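Kelch domain-containing protein (PDB 5C86) probably oxidises alcohols with the help of a single copper ion, as a fungal alcohol oxidase of the galactose oxidase and glyoxal oxidase family. Local coordinates at residues V164-G172 / L190-M198; K270-R278 / P308-D316. All coordinates share one frame; numbering follows the deposited sequence. Where two conformers were deposited one is given.

Contact 1: residues V164-G172 / L190-M198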
ATOM      1  N   VAL A 164      -3.902  18.781 -11.604  1.00 18.38           N
ATOM      2  CA  VAL A 164      -4.815  17.734 -11.229  1.00 17.10           C
ATOM      3  C   VAL A 164      -5.949  17.516 -12.218  1.00 19.97           C
ATOM      4  O   VAL A 164      -6.560  16.439 -12.241  1.00 18.12           O
ATOM      5  CB  VAL A 164      -5.320  17.932  -9.777  1.00 18.04           C
ATOM      6  CG1 VAL A 164      -6.317  19.065  -9.669  1.00 18.80           C
ATOM      7  CG2 VAL A 164      -5.906  16.654  -9.226  1.00 18.30           C
ATOM      8  N   LYS A 165      -6.351  18.546 -12.998  1.00 19.40           N
ATOM      9  CA  LYS A 165      -7.514  18.403 -13.844  1.00 20.61           C
ATOM     10  C   LYS A 165      -7.645  17.125 -14.623  1.00 18.60           C
ATOM     11  O   LYS A 165      -8.742  16.515 -14.584  1.00 19.53           O
ATOM     12  CB  LYS A 165      -7.670  19.607 -14.808  1.00 22.86           C
ATOM     13  CG  LYS A 165      -8.995  19.664 -15.575  1.00 25.93           C
ATOM     14  CD  LYS A 165      -8.976  20.976 -16.458  0.85 29.82           C
ATOM     15  CE  LYS A 165     -10.140  21.035 -17.414  0.60 31.66           C
ATOM     16  NZ  LYS A 165     -11.419  21.006 -16.658  0.55 32.51           N
ATOM     17  N   PRO A 166      -6.553  16.635 -15.318  1.00 18.41           N
ATOM     18  CA  PRO A 166      -6.686  15.445 -16.169  1.00 18.53           C
ATOM     19  C   PRO A 166      -7.206  14.197 -15.401  1.00 16.56           C
ATOM     20  O   PRO A 166      -7.789  13.347 -16.014  1.00 17.00           O
ATOM     21  CB  PRO A 166      -5.259  15.193 -16.722  1.00 21.36           C
ATOM     22  CG  PRO A 166      -4.596  16.496 -16.593  1.00 22.08           C
ATOM     23  CD  PRO A 166      -5.218  17.241 -15.464  1.00 20.21           C
ATOM     24  N   LEU A 167      -6.903  14.106 -14.109  1.00 17.63           N
ATOM     25  CA  LEU A 167      -7.324  12.858 -13.339  1.00 16.74           C
ATOM     26  C   LEU A 167      -8.638  13.026 -12.639  1.00 17.92           C
ATOM     27  O   LEU A 167      -9.166  12.036 -12.128  1.00 17.01           O
ATOM     28  CB  LEU A 167      -6.230  12.476 -12.349  1.00 16.23           C
ATOM     29  CG  LEU A 167      -5.936  13.386 -11.139  1.00 15.45           C
ATOM     30  CD1 LEU A 167      -6.985  13.374 -10.053  1.00 17.91           C
ATOM     31  CD2 LEU A 167      -4.585  12.988 -10.551  1.00 17.44           C
ATOM     32  N   VAL A 168      -9.306  14.189 -12.659  1.00 16.64           N
ATOM     33  CA  VAL A 168     -10.493  14.332 -11.828  1.00 17.14           C
ATOM     34  C   VAL A 168     -11.622  13.462 -12.403  1.00 17.69           C
ATOM     35  O   VAL A 168     -11.908  13.415 -13.602  1.00 17.33           O
ATOM     36  CB  VAL A 168     -10.887  15.820 -11.763  1.00 19.75           C
ATOM     37  CG1 VAL A 168     -12.183  16.064 -11.020  1.00 22.35           C
ATOM     38  CG2 VAL A 168      -9.761  16.663 -11.197  1.00 19.01           C
ATOM     39  N   MET A 169     -12.336  12.756 -11.514  1.00 16.51           N
ATOM     40  CA  MET A 169     -13.471  11.940 -11.931  1.00 18.65           C
ATOM     41  C   MET A 169     -14.652  12.832 -12.363  1.00 17.65           C
ATOM     42  O   MET A 169     -14.725  13.997 -12.004  1.00 18.44           O
ATOM     43  CB  MET A 169     -13.975  11.114 -10.756  1.00 21.80           C
ATOM     44  CG  MET A 169     -12.896  10.239 -10.160  1.00 20.89           C
ATOM     45  SD  MET A 169     -13.489   8.602  -9.859  1.00 17.81           S
ATOM     46  CE  MET A 169     -15.200   8.750  -9.322  1.00 18.14           C
ATOM     47  N   GLN A 170     -15.596  12.203 -13.048  1.00 19.31           N
ATOM     48  CA  GLN A 170     -16.734  12.944 -13.607  1.00 20.82           C
ATOM     49  C   GLN A 170     -17.733  13.377 -12.535  1.00 23.76           C
ATOM     50  O   GLN A 170     -18.344  14.403 -12.691  1.00 26.09           O
ATOM     51  CB  GLN A 170     -17.427  12.065 -14.674  1.00 23.80           C
ATOM     52  CG  GLN A 170     -16.745  11.889 -16.015  0.75 28.58           C
ATOM     53  CD  GLN A 170     -17.636  11.232 -17.086  0.60 30.70           C
ATOM     54  OE1 GLN A 170     -18.863  11.240 -16.998  0.60 30.88           O
ATOM     55  NE2 GLN A 170     -17.007  10.664 -18.101  0.50 32.77           N
ATOM     56  N   ARG A 171     -17.884  12.627 -11.453  1.00 20.92           N
ATOM     57  CA  ARG A 171     -18.967  12.769 -10.494  1.00 22.66           C
ATOM     58  C   ARG A 171     -18.460  12.606  -9.068  1.00 23.17           C
ATOM     59  O   ARG A 171     -17.439  11.924  -8.815  1.00 19.79           O
ATOM     60  CB  ARG A 171     -20.015  11.627 -10.659  1.00 23.80           C
ATOM     61  CG  ARG A 171     -20.560  11.443 -12.069  1.00 28.03           C
ATOM     62  CD  ARG A 171     -21.335  10.115 -12.131  1.00 28.45           C
ATOM     63  NE  ARG A 171     -21.731   9.635 -13.449  1.00 34.64           N
ATOM     64  CZ  ARG A 171     -20.949   9.029 -14.354  1.00 38.29           C
ATOM     65  NH1 ARG A 171     -19.636   8.794 -14.186  1.00 34.95           N
ATOM     66  NH2 ARG A 171     -21.523   8.641 -15.485  1.00 45.07           N
ATOM     67  N   GLY A 172     -19.272  13.097  -8.152  1.00 22.03           N
ATOM     68  CA  GLY A 172     -19.215  12.737  -6.742  1.00 21.05           C
ATOM     69  C   GLY A 172     -18.229  13.593  -5.960  1.00 18.17           C
ATOM     70  O   GLY A 172     -17.556  14.493  -6.482  1.00 19.03           O
ATOM     71  N   LEU A 190       2.485   7.085 -13.082  1.00 12.82           N
ATOM     72  CA  LEU A 190       1.272   6.805 -13.718  1.00 13.10           C
ATOM     73  C   LEU A 190       0.112   7.013 -12.762  1.00 14.60           C
ATOM     74  O   LEU A 190       0.103   6.374 -11.685  1.00 13.98           O
ATOM     75  CB  LEU A 190       1.192   5.392 -14.255  1.00 13.42           C
ATOM     76  CG  LEU A 190      -0.113   4.946 -14.883  1.00 14.47           C
ATOM     77  CD1 LEU A 190      -0.352   5.772 -16.139  1.00 15.18           C
ATOM     78  CD2 LEU A 190      -0.146   3.474 -15.210  1.00 15.33           C
ATOM     79  N   GLN A 191      -0.858   7.841 -13.140  1.00 12.84           N
ATOM     80  CA  GLN A 191      -2.178   7.819 -12.468  1.00 13.03           C
ATOM     81  C   GLN A 191      -3.070   6.890 -13.174  1.00 13.88           C
ATOM     82  O   GLN A 191      -3.514   7.125 -14.289  1.00 14.51           O
ATOM     83  CB  GLN A 191      -2.731   9.224 -12.393  1.00 12.00           C
ATOM     84  CG  GLN A 191      -4.198   9.322 -12.056  1.00 12.42           C
ATOM     85  CD  GLN A 191      -5.085   9.478 -13.266  1.00 14.38           C
ATOM     86  OE1 GLN A 191      -4.677  10.016 -14.317  1.00 15.88           O
ATOM     87  NE2 GLN A 191      -6.332   8.930 -13.164  1.00 15.85           N
ATOM     88  N   ALA A 192      -3.240   5.693 -12.613  1.00 12.42           N
ATOM     89  CA  ALA A 192      -3.941   4.588 -13.190  1.00 12.19           C
ATOM     90  C   ALA A 192      -5.449   4.588 -13.035  1.00 13.37           C
ATOM     91  O   ALA A 192      -6.148   3.784 -13.620  1.00 14.06           O
ATOM     92  CB  ALA A 192      -3.314   3.258 -12.715  1.00 11.81           C
ATOM     93  N   GLY A 193      -5.892   5.547 -12.247  1.00 11.62           N
ATOM     94  CA  GLY A 193      -7.284   5.648 -11.858  1.00 12.79           C
ATOM     95  C   GLY A 193      -7.357   6.548 -10.652  1.00 11.32           C
ATOM     96  O   GLY A 193      -6.377   7.175 -10.307  1.00 12.08           O
ATOM     97  N   PRO A 194      -8.513   6.620  -9.982  1.00 11.87           N
ATOM     98  CA  PRO A 194      -9.753   5.907 -10.264  1.00 11.36           C
ATOM     99  C   PRO A 194     -10.521   6.354 -11.476  1.00 11.37           C
ATOM    100  O   PRO A 194     -11.324   5.631 -12.010  1.00 11.95           O
ATOM    101  CB  PRO A 194     -10.628   6.184  -8.990  1.00 11.72           C
ATOM    102  CG  PRO A 194     -10.090   7.507  -8.509  1.00 11.65           C
ATOM    103  CD  PRO A 194      -8.602   7.380  -8.731  1.00 12.11           C
ATOM    104  N   SER A 195     -10.287   7.595 -11.897  1.00 12.01           N
ATOM    105  CA  SER A 195     -10.925   8.019 -13.182  1.00 12.52           C
ATOM    106  C   SER A 195     -10.579   6.975 -14.246  1.00 13.80           C
ATOM    107  O   SER A 195      -9.484   6.443 -14.286  1.00 14.28           O
ATOM    108  CB  SER A 195     -10.309   9.329 -13.624  1.00 14.74           C
ATOM    109  OG  SER A 195     -10.851   9.728 -14.886  1.00 16.93           O
ATOM    110  N   LYS A 196     -11.478   6.785 -15.191  1.00 14.41           N
ATOM    111  CA  LYS A 196     -11.261   5.922 -16.301  1.00 15.78           C
ATOM    112  C   LYS A 196     -10.205   6.492 -17.242  1.00 15.50           C
ATOM    113  O   LYS A 196      -9.632   5.715 -18.022  1.00 16.07           O
ATOM    114  CB  LYS A 196     -12.580   5.638 -17.088  1.00 17.60           C
ATOM    115  CG  LYS A 196     -13.173   6.843 -17.738  1.00 20.79           C
ATOM    116  CD  LYS A 196     -14.616   6.481 -18.088  0.80 23.96           C
ATOM    117  CE  LYS A 196     -15.390   7.577 -18.718  0.60 28.23           C
ATOM    118  NZ  LYS A 196     -16.831   7.115 -18.681  0.55 29.98           N
ATOM    119  N   LYS A 197      -9.927   7.783 -17.183  1.00 15.45           N
ATOM    120  CA  LYS A 197      -8.846   8.429 -17.912  0.59 17.91           C
ATOM    121  C   LYS A 197      -7.554   8.348 -17.116  1.00 16.26           C
ATOM    122  O   LYS A 197      -7.444   8.966 -16.043  1.00 16.36           O
ATOM    123  CB  LYS A 197      -9.162   9.897 -18.144  0.59 19.74           C
ATOM    124  CG  LYS A 197     -10.289  10.051 -19.147  0.59 23.18           C
ATOM    125  CD  LYS A 197     -10.690  11.497 -19.327  0.59 25.02           C
ATOM    126  CE  LYS A 197     -11.658  12.000 -18.293  0.59 27.00           C
ATOM    127  NZ  LYS A 197     -11.297  13.378 -17.818  0.59 30.14           N
ATOM    128  N   MET A 198      -6.599   7.545 -17.618  1.00 15.37           N
ATOM    129  CA  MET A 198      -5.277   7.436 -17.006  1.00 15.11           C
ATOM    130  C   MET A 198      -4.318   8.465 -17.590  1.00 17.51           C
ATOM    131  O   MET A 198      -4.437   8.794 -18.773  1.00 17.20           O
ATOM    132  CB  MET A 198      -4.711   6.040 -17.244  1.00 15.21           C
ATOM    133  CG  MET A 198      -5.689   4.921 -16.904  1.00 15.91           C
ATOM    134  SD  MET A 198      -4.997   3.262 -16.942  1.00 17.55           S
ATOM    135  CE  MET A 198      -4.668   3.035 -18.686  1.00 18.56           C
TER
HETATM  136  O   HOH W   1     -10.200  12.213 -15.477  1.00 21.92           O
HETATM  137  O   HOH W   2      -8.218  13.721 -18.767  1.00 36.75           O
HETATM  138  O   HOH W   3      -8.618   9.673 -10.863  1.00 15.08           O
HETATM  139  O   HOH W   4     -17.725   6.496 -15.407  1.00 21.92           O
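Leu167 lays its CB against the flat amide of Gln191, with CB 3.3 Å from CD, and the two side chains pass at a slant. Gln191 leaves with CG anti to its backbone N (chi1 165°) and then bends at chi2, which brings the amide to the leucine. A glutamine suits this place because its flat group takes the leucine against it while its N and O bond within the hairpin: NE2 donates to Lys197 O at 3.1 Å, close to the amide plane, and OE1 accepts from Asn199.

Met169, bent at chi2 and chi3, crosses Pro194 at roughly a right angle and sets SD 3.8 Å from CG of the proline, whose ring follows a cis peptide bond in the turn between strands 188-191 and 197-202. Next to it, Ser195 turns CB to Leu167 O, and its OG accepts from Lys197 N in an ST turn.

Segment 164-172 belongs to the connection from strand 155-158 of one propeller blade to strand 181-183 of the next, and packs on the 188-191/197-202 hairpin of that next blade. Asp220 joins the two segments by accepting from the backbone N of both Gln170 and Lys196.

One water donates to Pro166 O and Val168 O and accepts from Ser195 OG at 2.6 Å and, in one of its two conformers, from Lys197 NZ; another links Leu167 O to Ser195 N. The chemistry is thus that of a hydrated seam: carbonyls of residues 166 to 168 share ordered waters with the Ser195 hydroxyl and backbone N, and in one conformer with Lys197, while leucine and methionine supply the dry contact.

Contact 2: residues K270-R278 / P308-D316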
ATOM      1  N   LYS A 270      -8.921  -6.748 -19.756  1.00 14.79           N
ATOM      2  CA  LYS A 270     -10.046  -7.144 -18.906  1.00 16.10           C
ATOM      3  C   LYS A 270     -10.058  -8.568 -18.532  1.00 15.42           C
ATOM      4  O   LYS A 270      -9.851  -9.489 -19.346  1.00 15.69           O
ATOM      5  CB  LYS A 270     -11.336  -6.743 -19.593  1.00 17.02           C
ATOM      6  CG  LYS A 270     -12.608  -6.918 -18.758  1.00 18.62           C
ATOM      7  CD  LYS A 270     -13.800  -6.275 -19.459  1.00 20.83           C
ATOM      8  CE  LYS A 270     -15.076  -6.411 -18.620  1.00 25.96           C
ATOM      9  NZ  LYS A 270     -15.200  -5.805 -17.217  1.00 24.80           N
ATOM     10  N   LEU A 271     -10.308  -8.893 -17.252  1.00 15.03           N
ATOM     11  CA  LEU A 271     -10.385 -10.196 -16.772  1.00 16.25           C
ATOM     12  C   LEU A 271     -11.879 -10.489 -16.481  1.00 15.26           C
ATOM     13  O   LEU A 271     -12.723  -9.555 -16.496  1.00 15.61           O
ATOM     14  CB  LEU A 271      -9.668 -10.318 -15.421  1.00 19.80           C
ATOM     15  CG  LEU A 271      -8.202  -9.773 -15.460  1.00 23.81           C
ATOM     16  CD1 LEU A 271      -7.718  -9.254 -14.129  1.00 27.14           C
ATOM     17  CD2 LEU A 271      -7.405 -10.952 -15.970  1.00 29.26           C
ATOM     18  N   ALA A 272     -12.185 -11.742 -16.207  1.00 14.74           N
ATOM     19  CA  ALA A 272     -13.486 -12.119 -15.701  1.00 13.59           C
ATOM     20  C   ALA A 272     -13.685 -11.333 -14.397  1.00 15.02           C
ATOM     21  O   ALA A 272     -12.722 -11.142 -13.615  1.00 15.83           O
ATOM     22  CB  ALA A 272     -13.597 -13.597 -15.460  1.00 16.18           C
ATOM     23  N   ASN A 273     -14.897 -10.864 -14.168  1.00 14.89           N
ATOM     24  CA  ASN A 273     -15.154 -10.162 -12.921  1.00 13.83           C
ATOM     25  C   ASN A 273     -14.940 -11.039 -11.734  1.00 13.94           C
ATOM     26  O   ASN A 273     -15.127 -12.272 -11.761  1.00 15.22           O
ATOM     27  CB  ASN A 273     -16.595  -9.675 -12.894  1.00 14.49           C
ATOM     28  CG  ASN A 273     -16.791  -8.415 -13.696  1.00 14.53           C
ATOM     29  OD1 ASN A 273     -16.264  -8.236 -14.792  1.00 16.32           O
ATOM     30  ND2 ASN A 273     -17.503  -7.444 -13.087  1.00 15.04           N
ATOM     31  N   GLY A 274     -14.617 -10.448 -10.580  1.00 12.26           N
ATOM     32  CA  GLY A 274     -14.560 -11.177  -9.366  1.00 13.01           C
ATOM     33  C   GLY A 274     -16.024 -11.502  -8.901  1.00 12.27           C
ATOM     34  O   GLY A 274     -16.985 -11.035  -9.488  1.00 14.93           O
ATOM     35  N   LYS A 275     -16.148 -12.389  -7.924  1.00 14.28           N
ATOM     36  CA  LYS A 275     -17.453 -12.764  -7.472  1.00 15.07           C
ATOM     37  C   LYS A 275     -18.133 -11.662  -6.675  1.00 15.95           C
ATOM     38  O   LYS A 275     -19.363 -11.574  -6.656  1.00 19.19           O
ATOM     39  CB  LYS A 275     -17.339 -13.956  -6.622  1.00 18.36           C
ATOM     40  CG  LYS A 275     -18.643 -14.525  -6.163  1.00 25.08           C
ATOM     41  CD  LYS A 275     -18.407 -15.809  -5.342  0.80 27.13           C
ATOM     42  CE  LYS A 275     -19.670 -16.644  -5.077  0.70 29.07           C
ATOM     43  NZ  LYS A 275     -20.927 -15.899  -5.203  0.65 30.91           N
ATOM     44  N   TYR A 276     -17.372 -10.784  -6.034  1.00 14.11           N
ATOM     45  CA  TYR A 276     -17.946  -9.803  -5.116  1.00 13.89           C
ATOM     46  C   TYR A 276     -17.579  -8.409  -5.523  1.00 13.88           C
ATOM     47  O   TYR A 276     -16.371  -8.071  -5.574  1.00 13.89           O
ATOM     48  CB  TYR A 276     -17.460 -10.127  -3.718  1.00 13.59           C
ATOM     49  CG  TYR A 276     -17.828 -11.493  -3.236  1.00 17.46           C
ATOM     50  CD1 TYR A 276     -19.174 -11.817  -2.961  1.00 18.77           C
ATOM     51  CD2 TYR A 276     -16.858 -12.482  -3.023  1.00 17.78           C
ATOM     52  CE1 TYR A 276     -19.507 -13.082  -2.545  1.00 18.60           C
ATOM     53  CE2 TYR A 276     -17.199 -13.721  -2.605  1.00 19.43           C
ATOM     54  CZ  TYR A 276     -18.523 -14.005  -2.358  1.00 21.33           C
ATOM     55  OH  TYR A 276     -18.867 -15.299  -1.942  1.00 25.40           O
ATOM     56  N   ASN A 277     -18.561  -7.578  -5.802  1.00 13.57           N
ATOM     57  CA  ASN A 277     -18.308  -6.148  -6.090  1.00 12.90           C
ATOM     58  C   ASN A 277     -17.906  -5.404  -4.811  1.00 13.88           C
ATOM     59  O   ASN A 277     -18.431  -5.679  -3.720  1.00 14.40           O
ATOM     60  CB  ASN A 277     -19.459  -5.482  -6.750  1.00 13.10           C
ATOM     61  CG  ASN A 277     -20.782  -5.632  -5.990  1.00 14.32           C
ATOM     62  OD1 ASN A 277     -21.103  -6.684  -5.449  1.00 15.74           O
ATOM     63  ND2 ASN A 277     -21.554  -4.541  -5.975  1.00 14.89           N
ATOM     64  N   ARG A 278     -16.838  -4.616  -4.907  1.00 11.82           N
ATOM     65  CA  ARG A 278     -16.266  -3.959  -3.723  1.00 12.04           C
ATOM     66  C   ARG A 278     -15.906  -2.534  -3.929  1.00 11.21           C
ATOM     67  O   ARG A 278     -15.154  -2.184  -4.880  1.00 11.91           O
ATOM     68  CB  ARG A 278     -14.955  -4.636  -3.298  1.00 10.86           C
ATOM     69  CG  ARG A 278     -15.106  -6.133  -2.990  1.00 11.92           C
ATOM     70  CD  ARG A 278     -13.742  -6.770  -2.710  1.00 11.63           C
ATOM     71  NE  ARG A 278     -13.751  -8.223  -2.845  1.00 12.27           N
ATOM     72  CZ  ARG A 278     -14.019  -9.099  -1.889  1.00 12.13           C
ATOM     73  NH1 ARG A 278     -14.260  -8.695  -0.669  1.00 12.15           N
ATOM     74  NH2 ARG A 278     -14.022 -10.395  -2.169  1.00 12.70           N
ATOM     75  N   PRO A 308     -22.018  -5.353   3.333  1.00 16.33           N
ATOM     76  CA  PRO A 308     -20.633  -5.714   3.430  1.00 16.06           C
ATOM     77  C   PRO A 308     -20.308  -6.913   2.591  1.00 15.53           C
ATOM     78  O   PRO A 308     -21.099  -7.852   2.438  1.00 17.87           O
ATOM     79  CB  PRO A 308     -20.450  -5.977   4.922  1.00 16.29           C
ATOM     80  CG  PRO A 308     -21.769  -6.651   5.286  1.00 17.11           C
ATOM     81  CD  PRO A 308     -22.773  -5.796   4.534  1.00 16.79           C
ATOM     82  N   GLN A 309     -19.083  -6.931   2.084  1.00 13.22           N
ATOM     83  CA  GLN A 309     -18.538  -8.128   1.440  1.00 13.47           C
ATOM     84  C   GLN A 309     -17.621  -8.769   2.503  1.00 13.48           C
ATOM     85  O   GLN A 309     -16.528  -8.266   2.783  1.00 14.42           O
ATOM     86  CB  GLN A 309     -17.818  -7.756   0.128  1.00 13.49           C
ATOM     87  CG  GLN A 309     -18.729  -7.137  -0.916  1.00 13.52           C
ATOM     88  CD  GLN A 309     -19.643  -8.146  -1.583  1.00 13.62           C
ATOM     89  OE1 GLN A 309     -19.870  -9.252  -1.016  1.00 17.34           O
ATOM     90  NE2 GLN A 309     -20.053  -7.900  -2.768  1.00 12.79           N
ATOM     91  N   LEU A 310     -18.076  -9.890   3.082  1.00 14.71           N
ATOM     92  CA  LEU A 310     -17.397 -10.560   4.172  1.00 13.35           C
ATOM     93  C   LEU A 310     -16.507 -11.738   3.739  1.00 12.82           C
ATOM     94  O   LEU A 310     -15.817 -12.303   4.548  1.00 15.14           O
ATOM     95  CB  LEU A 310     -18.440 -11.102   5.178  1.00 16.25           C
ATOM     96  CG  LEU A 310     -19.225  -9.968   5.811  1.00 16.00           C
ATOM     97  CD1 LEU A 310     -20.243 -10.632   6.845  1.00 18.98           C
ATOM     98  CD2 LEU A 310     -18.347  -8.990   6.549  1.00 16.78           C
ATOM     99  N   THR A 311     -16.544 -12.090   2.463  1.00 12.34           N
ATOM    100  CA  THR A 311     -15.721 -13.134   1.895  1.00 14.35           C
ATOM    101  C   THR A 311     -14.625 -12.479   0.974  1.00 13.99           C
ATOM    102  O   THR A 311     -14.979 -11.976  -0.115  1.00 13.69           O
ATOM    103  CB  THR A 311     -16.531 -14.099   1.066  1.00 15.20           C
ATOM    104  OG1 THR A 311     -17.495 -14.724   1.955  1.00 17.17           O
ATOM    105  CG2 THR A 311     -15.682 -15.171   0.555  1.00 15.25           C
ATOM    106  N   PRO A 312     -13.356 -12.575   1.409  1.00 13.23           N
ATOM    107  CA  PRO A 312     -12.245 -12.022   0.575  1.00 13.38           C
ATOM    108  C   PRO A 312     -12.053 -12.930  -0.588  1.00 13.15           C
ATOM    109  O   PRO A 312     -12.542 -14.080  -0.608  1.00 13.21           O
ATOM    110  CB  PRO A 312     -11.063 -12.061   1.489  1.00 12.72           C
ATOM    111  CG  PRO A 312     -11.590 -12.148   2.950  1.00 12.70           C
ATOM    112  CD  PRO A 312     -12.868 -12.939   2.738  1.00 12.84           C
ATOM    113  N   GLU A 313     -11.269 -12.470  -1.580  1.00 12.78           N
ATOM    114  CA  GLU A 313     -10.864 -13.247  -2.726  1.00 12.08           C
ATOM    115  C   GLU A 313      -9.389 -13.221  -2.914  1.00 11.22           C
ATOM    116  O   GLU A 313      -8.746 -12.231  -2.699  1.00 12.21           O
ATOM    117  CB  GLU A 313     -11.609 -12.787  -3.977  1.00 13.57           C
ATOM    118  CG  GLU A 313     -13.100 -13.229  -3.967  1.00 15.15           C
ATOM    119  CD  GLU A 313     -13.874 -12.596  -5.128  1.00 18.33           C
ATOM    120  OE1 GLU A 313     -14.252 -11.360  -5.047  1.00 18.10           O
ATOM    121  OE2 GLU A 313     -14.033 -13.288  -6.209  1.00 18.58           O
ATOM    122  N   LEU A 314      -8.857 -14.368  -3.302  1.00 12.46           N
ATOM    123  CA  LEU A 314      -7.455 -14.572  -3.664  1.00 12.22           C
ATOM    124  C   LEU A 314      -7.366 -14.548  -5.174  1.00 12.72           C
ATOM    125  O   LEU A 314      -8.023 -15.328  -5.851  1.00 13.44           O
ATOM    126  CB  LEU A 314      -6.962 -15.898  -3.092  1.00 14.80           C
ATOM    127  CG  LEU A 314      -5.510 -16.188  -3.325  1.00 16.36           C
ATOM    128  CD1 LEU A 314      -4.560 -15.151  -2.792  1.00 17.40           C
ATOM    129  CD2 LEU A 314      -5.240 -17.559  -2.662  1.00 18.57           C
ATOM    130  N   PHE A 315      -6.611 -13.592  -5.733  1.00 11.35           N
ATOM    131  CA  PHE A 315      -6.505 -13.465  -7.185  1.00 11.99           C
ATOM    132  C   PHE A 315      -5.119 -13.941  -7.635  1.00 13.41           C
ATOM    133  O   PHE A 315      -4.118 -13.595  -7.050  1.00 12.37           O
ATOM    134  CB  PHE A 315      -6.663 -12.013  -7.596  1.00 11.40           C
ATOM    135  CG  PHE A 315      -6.455 -11.744  -9.066  1.00 11.83           C
ATOM    136  CD1 PHE A 315      -7.390 -12.142  -9.994  1.00 13.01           C
ATOM    137  CD2 PHE A 315      -5.299 -11.130  -9.518  1.00 12.29           C
ATOM    138  CE1 PHE A 315      -7.198 -11.842 -11.317  1.00 13.36           C
ATOM    139  CE2 PHE A 315      -5.086 -10.854 -10.847  1.00 13.61           C
ATOM    140  CZ  PHE A 315      -6.051 -11.244 -11.755  1.00 12.92           C
ATOM    141  N   ASP A 316      -5.068 -14.740  -8.726  1.00 12.28           N
ATOM    142  CA  ASP A 316      -3.828 -15.256  -9.280  1.00 13.16           C
ATOM    143  C   ASP A 316      -3.605 -14.568 -10.607  1.00 13.93           C
ATOM    144  O   ASP A 316      -4.292 -14.865 -11.555  1.00 13.21           O
ATOM    145  CB  ASP A 316      -3.884 -16.783  -9.433  1.00 15.39           C
ATOM    146  CG  ASP A 316      -2.610 -17.360 -10.020  1.00 17.45           C
ATOM    147  OD1 ASP A 316      -1.733 -16.570 -10.509  1.00 19.69           O
ATOM    148  OD2 ASP A 316      -2.549 -18.626  -9.869  1.00 22.06           O
TER
HETATM  149  O   HOH W   5     -21.558  -9.661  -4.732  1.00 29.23           O
HETATM  150  O   HOH W   6     -12.442  -9.447  -5.178  1.00 17.18           O
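Tyr276 lies across the side chains of Gln309, Thr311 and Glu313, its ring meeting the last two along CD2 and CE2. CE2 is 3.8 Å from Thr311 CB, and Glu313 OE1 sits at the ring edge near its plane, the carboxylate turned 81° from the ring. Lys275 CG rests 3.8 Å above the centre of one face of the Tyr276 ring, a methylene on an aromatic face.

Glu313, extended beyond CG, is long enough to reach the backbone N of Lys275 and Arg278 together. OE2 takes Lys275 N at 2.9 Å on its syn side. OE1 forms a salt bridge with Arg278 NH2 at 3.0 Å through its anti lone pair, accepts a weak bond from Tyr276 N, and receives a water that also accepts from Arg278 NE. Arginine suits its place by its many N-H groups: besides Glu313 and the water, NH2 meets a lone pair of Thr311 O at 2.8 Å, nearly in the guanidinium plane, and NH1 is bound by Gly295 O. So many donors around a buried carboxylate would be expected to favour its charged form.

Gln309 bends at chi2 (-74°), which carries NE2 to Asn277 O at 2.9 Å, in the carbonyl plane. The amide of Asn277 is itself tied to Ser250 and Gln298. Farther along, Leu271 CD1 packs on Phe315 CZ at 3.5 Å, a small apolar patch beside the polar network.

The contact joins neighbouring blades of the Kelch-type beta-propeller: the 270-278 loop leads from strand 267-270 of one to strand 282-285 of the next, and Glu313 and Phe315 belong to strand 313-316 of that second blade. Phe315 reaches back to stack on Phe237 of strand 235-239, while Pro312 touches Trp292 and Val294.

Both contacts belong to the beta-propeller, whose four-stranded antiparallel sheets follow one another along the chain. The two lie one after the other in sequence; their centres are 23 Å apart and their nearest atoms about 10 Å, so they do not touch. In both, a connection between blades packs on the blade that follows it, strands 181-183 to 208-214 in contact 1 and 282-285 to 321-324 in contact 2. They differ in chemistry: water carries most polar links in the first, direct bonds and a salt bridge in the second. Contact 1 lies nearer the copper site, empty here: the side chain of Pro194 is about 10 Å from that of Tyr120 and about 11 Å from that of His423. Contact 2 lies away from it.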